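Local coordinates for protein putative protease (Parabacteroides distasonis ATCC 8503, PDB 3KD4) that is of unproven function but is probably an exported hydrolase, tentatively assigned as a protease, at residues S41-S46 / E136-K141; G242-K247 / A301-E306. All coordinates share one frame; numbering follows the deposited sequence. Where two conformers were deposited one is given.

Contact 1: residues S41-S46 / E136-K141; sequences STYGES and ETSPVK
The hydroxyl of Tyr43 meets the hydroxyls of Thr137 and Ser138 within the DUF3857 family region, which is rich in strands. A one-turn 3-10 segment, 42-44, leads into strand 45-50 and carries this tyrosine. The loop ahead of strand 140-150 supplies Thr137 and Ser138. Tyr43 OH lies 2.7 Å from Ser138 OG, within hydrogen-bonding distance, but the phenol proton may be shared out among the neighbouring oxygens. Thr137 OG1 lies 2.8 Å from Tyr43 OH. Both oxygens sit obliquely to the ring. Water 1 lies in the ring plane at the phenol end and bridges Tyr43 OH and Thr137 OG1. The ring reaches across because CG stands beside the backbone N and anti to the carbonyl carbon (chi1 -80°). Tyr43 CZ and CE2 also come near Ser138 OG, with CZ at 3.5 Å. Further out, Ser138 OG is also bonded to Ala2 O, which ties the N terminus to this spot. Tyr43 itself packs on Tyr8, Leu31 and Leu33, from strands 6-17 and 23-33 of the large mixed sheet. An alanine here is likely to leave Ser138 OG and water 1 without the phenol oxygen and to open a gap beside Tyr8, Leu31 and Leu33. The start of the 3-10 turn is held by an ST turn. There Ser41 OG accepts from Tyr43 N at 3.0 Å, with an N-H...O angle of 159°.

Contact 2: residues G242-K247 / A301-E306; sequences GNEQEK and AGIPSE
Lys247 NZ donates to Ala301 O at 3.1 Å, the one hydrogen bond between the two segments. The ammonium nitrogen approaches nearly in line with the carbonyl, at a C=O...N angle of 165°. The lysine chain is extended beyond CG, and Lys247 CD also passes 3.6 Å from Ala301 O. Its side chain touches Thr238 of helix 228-238 as well, and so does Ala301. Beside this bond lies an apolar touch. Ile303 CD1 sits 3.6 Å from Glu244 CB, and the two side chains cross at a slant. The same methyl, Ile303 CD1, is 3.7 Å from Glu244 O, so it rests against the first turn of helix 244-258. CG1 of Ile303 is anti to its carbonyl carbon (chi1 -53°), which sends the longer branch toward that helix. The Glu244 carboxylate has its polar partner elsewhere: OE1 is hydrogen-bonded to Asp335 N. Helix 287-300 ends here in a Schellman motif. Gly302 takes positive phi, where the backbone calls for glycine, and the chain runs on into strand 305-312. A helix leading into a central strand of an antiparallel sheet, with the sequence AGIPSE at the join, is consistent with a transglutaminase-like core. The lysine charge probably interacts favourably with the partial negative charge at the C-terminal end of helix 287-300. Asn243 is the N-cap of helix 244-258; its OD1 accepts from Glu246 N at 2.8 Å. In the other segment Ser305 OG donates to Ile303 O at 2.9 Å, from a position 57° out of the carbonyl plane.

Overall arrangement
From the N terminus, the chain lays down the first strands of the large mixed sheet and the small three-stranded sheet. It then closes contact 1 as strand 140-150 begins; later strands complete the large sheet. The 89 residues between its segments contain strands and no helix. That contact joins the turn before strand 45-50, in the small sheet, to the large sheet. Contact 2 opens later and spans 53 mostly helical residues. It ties the start of helix 244-258 to the link between helix 287-300 and strand 305-312. The two loops follow in series and neither nest nor cross. The centres of contact 1 and contact 2 lie about 49 Å apart, on opposite sides of the chain's centre.

Contact 1: residues S41-S46 / E136-K141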
loop_
_atom_site.group_PDB
_atom_site.type_symbol
_atom_site.label_atom_id
_atom_site.label_comp_id
_atom_site.label_asym_id
_atom_site.label_seq_id
_atom_site.Cartn_x
_atom_site.Cartn_y
_atom_site.Cartn_z
ATOM N N SER A 41 -6.701 -11.812 -20.535
ATOM C CA SER A 41 -6.356 -11.326 -19.205
ATOM C C SER A 41 -7.641 -10.817 -18.491
ATOM O O SER A 41 -8.734 -10.932 -19.021
ATOM C CB SER A 41 -5.337 -10.187 -19.318
ATOM O OG SER A 41 -5.949 -8.972 -19.742
ATOM N N THR A 42 -7.492 -10.198 -17.334
ATOM C CA THR A 42 -8.640 -9.616 -16.662
ATOM C C THR A 42 -9.190 -8.394 -17.422
ATOM O O THR A 42 -10.248 -7.890 -17.068
ATOM C CB THR A 42 -8.319 -9.219 -15.211
ATOM O OG1 THR A 42 -7.164 -8.408 -15.208
ATOM C CG2 THR A 42 -8.120 -10.437 -14.315
ATOM N N TYR A 43 -8.513 -7.939 -18.491
ATOM C CA TYR A 43 -9.148 -6.955 -19.412
ATOM C C TYR A 43 -10.420 -7.507 -20.065
ATOM O O TYR A 43 -11.261 -6.760 -20.541
ATOM C CB TYR A 43 -8.188 -6.474 -20.481
ATOM C CG TYR A 43 -7.214 -5.400 -20.074
ATOM C CD1 TYR A 43 -7.579 -4.384 -19.186
ATOM C CD2 TYR A 43 -5.956 -5.344 -20.649
ATOM C CE1 TYR A 43 -6.684 -3.361 -18.857
ATOM C CE2 TYR A 43 -5.082 -4.345 -20.347
ATOM C CZ TYR A 43 -5.442 -3.354 -19.439
ATOM O OH TYR A 43 -4.579 -2.336 -19.125
ATOM N N GLY A 44 -10.583 -8.829 -20.030
ATOM C CA GLY A 44 -11.818 -9.454 -20.494
ATOM C C GLY A 44 -13.041 -9.144 -19.629
ATOM O O GLY A 44 -14.166 -9.478 -20.018
ATOM N N GLU A 45 -12.810 -8.565 -18.447
ATOM C CA GLU A 45 -13.886 -8.207 -17.526
ATOM C C GLU A 45 -13.730 -6.812 -16.974
ATOM O O GLU A 45 -12.655 -6.271 -16.962
ATOM C CB GLU A 45 -13.923 -9.155 -16.322
ATOM C CG GLU A 45 -14.301 -10.585 -16.639
ATOM C CD GLU A 45 -13.131 -11.391 -17.159
ATOM O OE1 GLU A 45 -12.022 -11.229 -16.621
ATOM O OE2 GLU A 45 -13.336 -12.182 -18.106
ATOM N N SER A 46 -14.842 -6.265 -16.504
ATOM C CA SER A 46 -14.840 -5.094 -15.672
ATOM C C SER A 46 -15.412 -5.470 -14.294
ATOM O O SER A 46 -16.294 -6.352 -14.181
ATOM C CB SER A 46 -15.618 -3.972 -16.356
ATOM O OG SER A 46 -14.915 -3.477 -17.489
ATOM N N GLU A 136 -3.189 4.370 -16.090
ATOM C CA GLU A 136 -3.479 2.933 -16.105
ATOM C C GLU A 136 -2.257 2.123 -16.566
ATOM O O GLU A 136 -1.211 2.675 -16.889
ATOM C CB GLU A 136 -4.662 2.638 -17.041
ATOM C CG GLU A 136 -5.897 3.453 -16.760
ATOM C CD GLU A 136 -6.559 3.143 -15.425
ATOM O OE1 GLU A 136 -6.258 2.115 -14.769
ATOM O OE2 GLU A 136 -7.395 3.963 -15.030
ATOM N N THR A 137 -2.400 0.805 -16.587
ATOM C CA THR A 137 -1.332 -0.085 -17.043
ATOM C C THR A 137 -1.225 -0.075 -18.570
ATOM O O THR A 137 -0.256 -0.543 -19.134
ATOM C CB THR A 137 -1.578 -1.529 -16.506
ATOM O OG1 THR A 137 -2.889 -1.942 -16.874
ATOM C CG2 THR A 137 -1.486 -1.565 -14.951
ATOM N N SER A 138 -2.249 0.442 -19.235
ATOM C CA SER A 138 -2.184 0.771 -20.655
ATOM C C SER A 138 -2.253 2.296 -20.823
ATOM O O SER A 138 -2.807 3.007 -19.950
ATOM C CB SER A 138 -3.386 0.117 -21.360
ATOM O OG SER A 138 -3.338 -1.295 -21.276
ATOM N N PRO A 139 -1.757 2.804 -21.948
ATOM C CA PRO A 139 -1.915 4.237 -22.228
ATOM C C PRO A 139 -3.383 4.700 -22.312
ATOM O O PRO A 139 -4.285 3.931 -22.719
ATOM C CB PRO A 139 -1.275 4.426 -23.611
ATOM C CG PRO A 139 -0.761 3.080 -24.041
ATOM C CD PRO A 139 -1.203 2.047 -23.095
ATOM N N VAL A 140 -3.593 5.955 -21.936
ATOM C CA VAL A 140 -4.904 6.609 -22.002
ATOM C C VAL A 140 -4.756 7.792 -22.953
ATOM O O VAL A 140 -4.021 8.753 -22.664
ATOM C CB VAL A 140 -5.413 7.065 -20.612
ATOM C CG1 VAL A 140 -6.780 7.760 -20.763
ATOM C CG2 VAL A 140 -5.494 5.876 -19.642
ATOM N N LYS A 141 -5.439 7.717 -24.085
ATOM C CA LYS A 141 -5.328 8.741 -25.120
ATOM C C LYS A 141 -5.966 10.044 -24.672
ATOM O O LYS A 141 -5.439 11.112 -24.935
ATOM C CB LYS A 141 -5.966 8.234 -26.422
ATOM C CG LYS A 141 -5.921 9.201 -27.594
ATOM C CD LYS A 141 -4.479 9.537 -27.976
ATOM C CE LYS A 141 -4.350 10.225 -29.341
ATOM N NZ LYS A 141 -2.973 10.789 -29.488
HETATM O O HOH W 1 -5.137 -0.831 -17.193
#

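Contact 2: residues G242-K247 / A301-E306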
loop_
_atom_site.group_PDB
_atom_site.type_symbol
_atom_site.label_atom_id
_atom_site.label_comp_id
_atom_site.label_asym_id
_atom_site.label_seq_id
_atom_site.Cartn_x
_atom_site.Cartn_y
_atom_site.Cartn_z
ATOM N N GLY A 242 3.026 -3.321 36.293
ATOM C CA GLY A 242 3.915 -2.307 36.793
ATOM C C GLY A 242 3.903 -1.188 35.773
ATOM O O GLY A 242 3.072 -0.273 35.840
ATOM N N ASN A 243 4.763 -1.295 34.771
ATOM C CA ASN A 243 5.073 -0.123 33.977
ATOM C C ASN A 243 4.130 0.111 32.786
ATOM O O ASN A 243 3.378 -0.779 32.347
ATOM C CB ASN A 243 6.544 -0.170 33.550
ATOM C CG ASN A 243 6.872 -1.370 32.714
ATOM O OD1 ASN A 243 6.204 -1.663 31.731
ATOM N ND2 ASN A 243 7.934 -2.065 33.086
ATOM N N GLU A 244 4.191 1.326 32.273
ATOM C CA GLU A 244 3.342 1.713 31.155
ATOM C C GLU A 244 3.591 0.887 29.904
ATOM O O GLU A 244 2.660 0.597 29.167
ATOM C CB GLU A 244 3.528 3.182 30.873
ATOM C CG GLU A 244 2.895 4.023 31.929
ATOM C CD GLU A 244 2.939 5.500 31.603
ATOM O OE1 GLU A 244 3.304 5.866 30.457
ATOM O OE2 GLU A 244 2.597 6.296 32.512
ATOM N N GLN A 245 4.840 0.478 29.679
ATOM C CA GLN A 245 5.141 -0.285 28.499
ATOM C C GLN A 245 4.418 -1.641 28.533
ATOM O O GLN A 245 3.948 -2.142 27.500
ATOM C CB GLN A 245 6.641 -0.467 28.327
ATOM C CG GLN A 245 7.023 -1.195 27.026
ATOM C CD GLN A 245 6.627 -0.401 25.787
ATOM O OE1 GLN A 245 7.060 0.716 25.623
ATOM N NE2 GLN A 245 5.786 -0.977 24.932
ATOM N N GLU A 246 4.343 -2.232 29.723
ATOM C CA GLU A 246 3.724 -3.537 29.874
ATOM C C GLU A 246 2.247 -3.393 29.499
ATOM O O GLU A 246 1.695 -4.242 28.841
ATOM C CB GLU A 246 3.876 -4.053 31.322
ATOM C CG GLU A 246 3.221 -5.406 31.521
ATOM C CD GLU A 246 3.352 -5.959 32.934
ATOM O OE1 GLU A 246 4.281 -5.547 33.672
ATOM O OE2 GLU A 246 2.505 -6.807 33.304
ATOM N N LYS A 247 1.630 -2.297 29.921
ATOM C CA LYS A 247 0.233 -2.057 29.607
ATOM C C LYS A 247 -0.014 -1.970 28.108
ATOM O O LYS A 247 -0.984 -2.554 27.601
ATOM C CB LYS A 247 -0.257 -0.789 30.272
ATOM C CG LYS A 247 -0.257 -0.814 31.772
ATOM C CD LYS A 247 -0.829 0.490 32.239
ATOM C CE LYS A 247 -1.015 0.570 33.726
ATOM N NZ LYS A 247 -1.695 1.878 34.001
ATOM N N ALA A 301 -6.678 2.504 29.608
ATOM C CA ALA A 301 -5.621 1.954 30.434
ATOM C C ALA A 301 -4.619 2.971 30.980
ATOM O O ALA A 301 -3.673 2.573 31.651
ATOM C CB ALA A 301 -4.874 0.859 29.670
ATOM N N GLY A 302 -4.818 4.265 30.726
ATOM C CA GLY A 302 -3.921 5.296 31.228
ATOM C C GLY A 302 -2.765 5.614 30.296
ATOM O O GLY A 302 -1.784 6.204 30.733
ATOM N N ILE A 303 -2.853 5.219 29.015
ATOM C CA ILE A 303 -1.785 5.520 28.031
ATOM C C ILE A 303 -2.355 6.526 27.035
ATOM O O ILE A 303 -3.226 6.188 26.204
ATOM C CB ILE A 303 -1.273 4.262 27.303
ATOM C CG1 ILE A 303 -0.863 3.183 28.312
ATOM C CG2 ILE A 303 -0.101 4.588 26.350
ATOM C CD1 ILE A 303 0.350 3.523 29.154
ATOM N N PRO A 304 -1.904 7.783 27.126
ATOM C CA PRO A 304 -2.495 8.748 26.223
ATOM C C PRO A 304 -2.185 8.359 24.781
ATOM O O PRO A 304 -1.011 8.148 24.441
ATOM C CB PRO A 304 -1.826 10.060 26.636
ATOM C CG PRO A 304 -1.433 9.824 28.047
ATOM C CD PRO A 304 -0.982 8.428 28.081
ATOM N N SER A 305 -3.236 8.238 23.973
ATOM C CA SER A 305 -3.142 7.697 22.628
ATOM C C SER A 305 -4.069 8.419 21.654
ATOM O O SER A 305 -5.111 8.993 22.028
ATOM C CB SER A 305 -3.473 6.183 22.617
ATOM O OG SER A 305 -2.570 5.465 23.478
ATOM N N GLU A 306 -3.695 8.371 20.389
ATOM C CA GLU A 306 -4.493 8.969 19.315
ATOM C C GLU A 306 -4.339 8.188 18.010
ATOM O O GLU A 306 -3.257 7.667 17.719
ATOM C CB GLU A 306 -3.978 10.379 19.051
ATOM C CG GLU A 306 -4.797 11.497 19.589
ATOM C CD GLU A 306 -4.339 12.858 19.015
ATOM O OE1 GLU A 306 -3.222 13.270 19.350
ATOM O OE2 GLU A 306 -5.095 13.460 18.216
#